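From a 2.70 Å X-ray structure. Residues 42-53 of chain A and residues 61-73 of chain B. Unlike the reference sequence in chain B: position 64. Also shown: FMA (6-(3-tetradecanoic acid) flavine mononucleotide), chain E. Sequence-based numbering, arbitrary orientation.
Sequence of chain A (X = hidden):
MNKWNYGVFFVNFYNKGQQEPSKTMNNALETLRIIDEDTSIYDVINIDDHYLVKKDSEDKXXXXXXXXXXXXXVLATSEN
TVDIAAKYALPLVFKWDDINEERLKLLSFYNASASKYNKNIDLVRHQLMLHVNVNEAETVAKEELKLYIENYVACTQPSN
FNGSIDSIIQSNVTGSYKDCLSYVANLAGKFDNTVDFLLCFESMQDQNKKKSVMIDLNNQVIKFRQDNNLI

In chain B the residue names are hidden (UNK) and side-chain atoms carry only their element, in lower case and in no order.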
# COMPACT_ATOMS: atom_id res chain seq x y z
N TYR A 42 -2.39 16.05 0.21
CA TYR A 42 -2.37 14.65 0.75
C TYR A 42 -2.34 13.77 -0.50
O TYR A 42 -3.39 13.53 -1.15
CB TYR A 42 -3.49 14.35 1.74
CG TYR A 42 -3.59 15.39 2.84
CD1 TYR A 42 -2.66 15.47 3.86
CD2 TYR A 42 -4.60 16.35 2.82
CE1 TYR A 42 -2.70 16.45 4.84
CE2 TYR A 42 -4.65 17.33 3.79
CZ TYR A 42 -3.72 17.38 4.79
OH TYR A 42 -3.85 18.38 5.71
N ASP A 43 -1.14 13.31 -0.88
CA ASP A 43 -1.06 12.50 -2.11
C ASP A 43 -0.90 11.01 -1.96
O ASP A 43 -0.77 10.35 -3.03
CB ASP A 43 -0.20 13.22 -3.14
CG ASP A 43 1.04 13.92 -2.68
OD1 ASP A 43 1.87 13.30 -2.00
OD2 ASP A 43 1.22 15.11 -3.03
N VAL A 44 -0.97 10.39 -0.81
CA VAL A 44 -0.88 8.94 -0.61
C VAL A 44 -1.55 8.59 0.73
O VAL A 44 -1.50 9.39 1.68
CB VAL A 44 0.54 8.39 -0.72
CG1 VAL A 44 1.34 8.89 -1.90
CG2 VAL A 44 1.37 8.60 0.55
N ILE A 45 -2.19 7.43 0.79
CA ILE A 45 -2.87 7.00 2.03
C ILE A 45 -2.24 5.65 2.36
O ILE A 45 -1.99 4.91 1.40
CB ILE A 45 -4.42 7.05 1.94
CG1 ILE A 45 -5.03 5.77 1.34
CG2 ILE A 45 -4.91 8.33 1.22
CD1 ILE A 45 -6.25 5.89 0.40
N ASN A 46 -2.02 5.40 3.62
CA ASN A 46 -1.39 4.17 4.12
C ASN A 46 -2.34 3.47 5.08
O ASN A 46 -3.41 4.04 5.39
CB ASN A 46 -0.09 4.68 4.75
CG ASN A 46 0.77 3.67 5.43
OD1 ASN A 46 1.26 2.72 4.78
ND2 ASN A 46 0.99 3.77 6.74
N ILE A 47 -2.00 2.27 5.55
CA ILE A 47 -2.81 1.50 6.49
C ILE A 47 -1.98 0.69 7.47
O ILE A 47 -1.78 -0.50 7.28
CB ILE A 47 -3.90 0.57 5.83
CG1 ILE A 47 -4.84 1.38 4.92
CG2 ILE A 47 -4.69 -0.19 6.94
CD1 ILE A 47 -6.28 0.87 4.74
N ASP A 48 -1.55 1.33 8.54
CA ASP A 48 -0.75 0.73 9.62
C ASP A 48 -1.57 -0.47 10.11
O ASP A 48 -2.77 -0.31 10.33
CB ASP A 48 -0.43 1.74 10.71
CG ASP A 48 0.48 1.29 11.84
OD1 ASP A 48 0.19 0.31 12.56
OD2 ASP A 48 1.53 1.97 12.00
N ASP A 49 -0.90 -1.61 10.21
CA ASP A 49 -1.57 -2.84 10.68
C ASP A 49 -0.48 -3.81 11.12
O ASP A 49 -0.72 -4.99 11.31
CB ASP A 49 -2.50 -3.41 9.64
CG ASP A 49 -1.94 -4.44 8.69
OD1 ASP A 49 -1.88 -5.62 9.08
OD2 ASP A 49 -1.59 -4.04 7.56
N HIS A 50 0.67 -3.22 11.27
CA HIS A 50 1.95 -3.81 11.63
C HIS A 50 1.99 -4.64 12.90
O HIS A 50 2.92 -5.49 13.03
CB HIS A 50 3.09 -2.74 11.61
CG HIS A 50 3.01 -1.97 10.31
ND1 HIS A 50 2.32 -0.80 10.16
CD2 HIS A 50 3.51 -2.28 9.09
CE1 HIS A 50 2.44 -0.40 8.90
NE2 HIS A 50 3.14 -1.27 8.22
N TYR A 51 1.04 -4.46 13.78
CA TYR A 51 0.96 -5.19 15.05
C TYR A 51 0.82 -6.69 14.86
O TYR A 51 0.79 -7.44 15.86
CB TYR A 51 -0.22 -4.66 15.89
CG TYR A 51 -1.56 -4.70 15.19
CD1 TYR A 51 -1.97 -3.70 14.31
CD2 TYR A 51 -2.43 -5.76 15.42
CE1 TYR A 51 -3.20 -3.79 13.68
CE2 TYR A 51 -3.67 -5.86 14.80
CZ TYR A 51 -4.06 -4.86 13.92
OH TYR A 51 -5.29 -4.95 13.33
N LEU A 52 0.73 -7.11 13.62
CA LEU A 52 0.56 -8.49 13.19
C LEU A 52 1.84 -9.28 12.95
O LEU A 52 2.85 -8.73 12.48
CB LEU A 52 -0.29 -8.42 11.90
CG LEU A 52 -1.71 -8.92 11.92
CD1 LEU A 52 -2.44 -8.52 13.19
CD2 LEU A 52 -2.40 -8.34 10.68
N VAL A 53 1.74 -10.57 13.25
CA VAL A 53 2.84 -11.52 13.09
C VAL A 53 2.78 -12.09 11.67
O VAL A 53 1.98 -12.97 11.34
CB VAL A 53 2.86 -12.58 14.19
CG1 VAL A 53 3.98 -12.34 15.21
CG2 VAL A 53 1.54 -12.69 14.93
N UNK B 61 -11.18 -11.50 11.97
CA UNK B 61 -10.43 -11.29 10.71
C UNK B 61 -10.48 -9.79 10.43
O UNK B 61 -11.57 -9.20 10.56
n UNK B 61 -13.03 -14.89 7.67
c UNK B 61 -10.70 -13.99 7.91
c UNK B 61 -10.97 -12.05 9.52
c UNK B 61 -11.60 -15.20 7.89
c UNK B 61 -10.35 -13.42 9.27
N UNK B 62 -9.34 -9.23 10.08
CA UNK B 62 -9.17 -7.82 9.77
C UNK B 62 -9.70 -7.44 8.39
O UNK B 62 -9.51 -8.22 7.45
c UNK B 62 -6.05 -5.77 10.53
c UNK B 62 -7.19 -6.65 11.02
c UNK B 62 -7.67 -7.48 9.85
c UNK B 62 -6.74 -7.54 12.16
N UNK B 63 -10.27 -6.25 8.34
CA UNK B 63 -10.81 -5.66 7.09
C UNK B 63 -9.65 -5.59 6.08
O UNK B 63 -8.72 -4.78 6.23
c UNK B 63 -11.37 -4.30 7.41
N UNK B 64 -9.73 -6.46 5.09
CA UNK B 64 -8.72 -6.61 4.05
C UNK B 64 -8.61 -5.50 3.05
O UNK B 64 -8.79 -5.82 1.86
c UNK B 64 -10.70 -7.67 3.37
c UNK B 64 -10.84 -7.43 4.89
c UNK B 64 -9.20 -7.88 3.30
N UNK B 65 -8.32 -4.29 3.46
CA UNK B 65 -8.20 -3.18 2.50
C UNK B 65 -6.94 -3.37 1.65
O UNK B 65 -6.10 -4.24 1.90
c UNK B 65 -11.66 -0.50 3.72
c UNK B 65 -9.49 -1.51 3.84
c UNK B 65 -9.75 -1.99 5.12
c UNK B 65 -10.43 -0.77 3.14
c UNK B 65 -8.17 -1.83 3.20
c UNK B 65 -10.96 -1.72 5.72
c UNK B 65 -11.92 -0.99 5.01
N UNK B 66 -6.84 -2.50 0.69
CA UNK B 66 -5.75 -2.43 -0.29
C UNK B 66 -5.77 -0.95 -0.69
O UNK B 66 -6.90 -0.47 -0.91
c UNK B 66 -5.08 -4.71 -1.14
c UNK B 66 -5.85 -5.97 -1.63
c UNK B 66 -5.47 -2.95 -2.87
c UNK B 66 -5.89 -3.43 -1.46
N UNK B 67 -4.61 -0.36 -0.73
CA UNK B 67 -4.47 1.06 -1.09
C UNK B 67 -3.59 1.24 -2.31
O UNK B 67 -2.52 0.64 -2.47
c UNK B 67 -2.47 1.31 0.48
o UNK B 67 -3.98 3.23 -0.16
c UNK B 67 -3.89 1.81 0.17
N UNK B 68 -4.02 2.08 -3.20
CA UNK B 68 -3.33 2.36 -4.46
C UNK B 68 -3.33 3.88 -4.62
O UNK B 68 -4.19 4.46 -5.31
c UNK B 68 -4.00 0.04 -5.36
c UNK B 68 -3.07 -0.44 -6.48
c UNK B 68 -5.33 -0.68 -5.50
c UNK B 68 -4.12 1.55 -5.51
N UNK B 69 -2.34 4.45 -3.94
CA UNK B 69 -2.19 5.93 -3.97
C UNK B 69 -3.26 6.48 -3.01
O UNK B 69 -3.57 5.82 -2.00
N UNK B 70 -3.77 7.63 -3.36
CA UNK B 70 -4.78 8.33 -2.59
C UNK B 70 -6.11 7.59 -2.53
O UNK B 70 -6.98 8.09 -1.79
c UNK B 70 -4.28 10.14 -4.38
c UNK B 70 -5.14 9.70 -3.19
o UNK B 70 -5.05 8.22 -5.55
c UNK B 70 -4.50 9.31 -5.61
o UNK B 70 -4.10 9.83 -6.67
N UNK B 71 -6.24 6.50 -3.26
CA UNK B 71 -7.48 5.71 -3.33
C UNK B 71 -7.50 4.43 -2.52
O UNK B 71 -6.48 3.75 -2.45
c UNK B 71 -7.82 5.32 -4.77
c UNK B 71 -11.02 4.83 -4.38
c UNK B 71 -10.21 6.12 -4.43
c UNK B 71 -8.99 6.09 -5.35
n UNK B 71 -12.48 5.15 -4.47
N UNK B 72 -8.65 4.10 -1.96
CA UNK B 72 -8.83 2.88 -1.13
C UNK B 72 -9.54 1.82 -1.98
O UNK B 72 -10.27 2.22 -2.92
c UNK B 72 -10.83 3.07 2.25
c UNK B 72 -8.83 1.77 1.95
c UNK B 72 -9.58 3.33 0.12
c UNK B 72 -10.01 2.35 1.18
N UNK B 73 -9.32 0.56 -1.67
CA UNK B 73 -9.87 -0.62 -2.30
C UNK B 73 -10.10 -1.72 -1.27
O UNK B 73 -9.48 -1.69 -0.20
c UNK B 73 -8.77 -0.25 -4.52
o UNK B 73 -8.51 2.52 -7.59
c UNK B 73 -7.94 0.86 -4.41
c UNK B 73 -7.83 1.80 -5.42
c UNK B 73 -8.58 1.63 -6.56
c UNK B 73 -8.91 -1.22 -3.37
c UNK B 73 -9.52 -0.39 -5.67
c UNK B 73 -9.43 0.54 -6.71
N1 FMA E . -15.43 -8.18 10.94
C2 FMA E . -15.84 -8.26 12.21
O2 FMA E . -15.81 -9.15 12.97
N3 FMA E . -16.43 -7.07 12.79
C4 FMA E . -16.56 -5.92 12.09
O4 FMA E . -17.07 -4.98 12.67
C4A FMA E . -16.12 -5.87 10.73
N5 FMA E . -16.19 -4.83 9.93
C5A FMA E . -15.78 -4.73 8.66
C6 FMA E . -15.92 -3.57 7.90
C7 FMA E . -15.46 -3.58 6.60
C7M FMA E . -15.55 -2.33 5.65
C8 FMA E . -14.87 -4.75 6.01
C8M FMA E . -14.36 -4.80 4.61
C9 FMA E . -14.76 -5.88 6.79
C9A FMA E . -15.19 -5.93 8.09
N10 FMA E . -15.12 -7.03 8.92
C10 FMA E . -15.52 -7.13 10.20
C1B FMA E . -14.52 -8.33 8.38
C2B FMA E . -15.48 -9.02 7.31
O2B FMA E . -16.80 -8.72 7.66
C3B FMA E . -15.19 -10.50 7.43
O3' FMA E . -15.23 -10.91 8.74
C4B FMA E . -13.87 -10.85 6.73
O4' FMA E . -13.32 -9.63 6.11
C5B FMA E . -14.22 -11.88 5.63
O5' FMA E . -12.86 -12.25 5.00
P FMA E . -12.38 -13.72 4.70
O1P FMA E . -13.71 -14.51 4.94
O2P FMA E . -12.09 -13.69 3.28
O3P FMA E . -11.25 -13.94 5.43
C1' FMA E . -19.09 -2.47 9.01
O1' FMA E . -19.25 -1.35 8.40
O2' FMA E . -20.06 -3.01 9.59
C2' FMA E . -17.69 -2.70 9.44
C3' FMA E . -16.55 -2.39 8.50
C4' FMA E . -15.73 -1.21 8.87
C5' FMA E . -14.42 -0.91 8.19
C6' FMA E . -13.34 -0.32 9.02
C7' FMA E . -13.09 -0.93 10.38
C8' FMA E . -12.18 -0.17 11.27
C9' FMA E . -10.82 0.28 10.74
C11 FMA E . -10.87 1.68 10.18
C12 FMA E . -10.89 1.88 8.71
C13 FMA E . -9.63 1.91 7.92
C14 FMA E . -9.20 3.21 7.32
C15 FMA E . -9.35 3.36 5.84

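Position 61 carries four carbons in a row ending in a nitrogen, and it does not reach the chain A stretch. The chain is a lysine's: K61(B), whose NZ makes a weak 2.8 Å hydrogen bond to O1P of the flavin phosphate.

Position 62 has four carbons forked at the second, with CA-to-CB toward the chain A stretch. One fork carbon lies 3.0 Å from OH of Y51(A) and 4.4 Å from CB of D49(A). A fork one carbon beyond CB makes this L62(B), and that carbon is CD2, which also sits 4.5 Å from CD2 of L52(A). The type I turn from D49(A) to L52(A) supplies the leucine's contacts in this stretch, through D49(A), Y51(A) and L52(A).

Position 63 has a single carbon, out of reach of the chain A stretch: A63(B). Its CB packs 3.8 Å from C9 of the flavin, and its O accepts a 2.8 Å hydrogen bond from N of position 65.

At position 64 three carbons close a ring onto the backbone N, which only proline does. P64(B), where the reference has serine, does not reach the chain A stretch; its CD lies 3.5 Å from O4' of the ligand.

Position 65 shows one carbon and then a ring of six carbons, with no oxygen; its CB meets CD1 of I47(A) at 3.6 Å. This is F65(B), whose ring leads away from the chain A stretch and brings CZ to 3.9 Å from C7M of the flavin.

Position 66 has four carbons forked at the first, one arm two carbons long: I66(B). It points away, in the alternation seen along strand 65-68.

Position 67 points toward the chain A stretch again, one carbon carrying an oxygen and a carbon; the oxygen lies 3.0 Å from O of I45(A). This is T67(B), whose OG1 donates that hydrogen bond, so a side chain answers the strand's backbone.

Position 68 has four carbons forked at the second and points away: L68(B), first residue of a type II' turn.

Position 69 has no side-chain atoms, and its O lies 3.5 Å from N of I45(A): G69(B). Its phi of 78° favours glycine.

Position 70 has three carbons, the third carrying two oxygens; the second carbon lies 3.8 Å from O of D43(A). This could only be E70(B).

Position 71 is another row of four carbons ending in nitrogen, pointing away: K71(B). Its O accepts a 3.1 Å hydrogen bond from N of L68(B), closing the turn.

Position 72 has four carbons forked at the second, one fork carbon 3.9 Å from CD1 of I47(A): L72(B), that carbon being CD1.

Position 73 has a six-carbon ring bearing an oxygen, out of reach: Y73(B), paired with I66(B) by two backbone hydrogen bonds, the one from N of Y73(B) weak.

The contact rests on a hairpin whose turn meets V44(A) and I45(A). I45(A) has the most surface covered, its CD1 3.2 Å from O of E70(B) and 4.2 Å from CB of L72(B); CD1 of I47(A) packs against both F65(B) and L72(B). One hydrogen bond joins the stretches; apolar packing and contacts with the turn's backbone make up much of the remainder.

Chain B 61-73: KLAPFITLGEKLY
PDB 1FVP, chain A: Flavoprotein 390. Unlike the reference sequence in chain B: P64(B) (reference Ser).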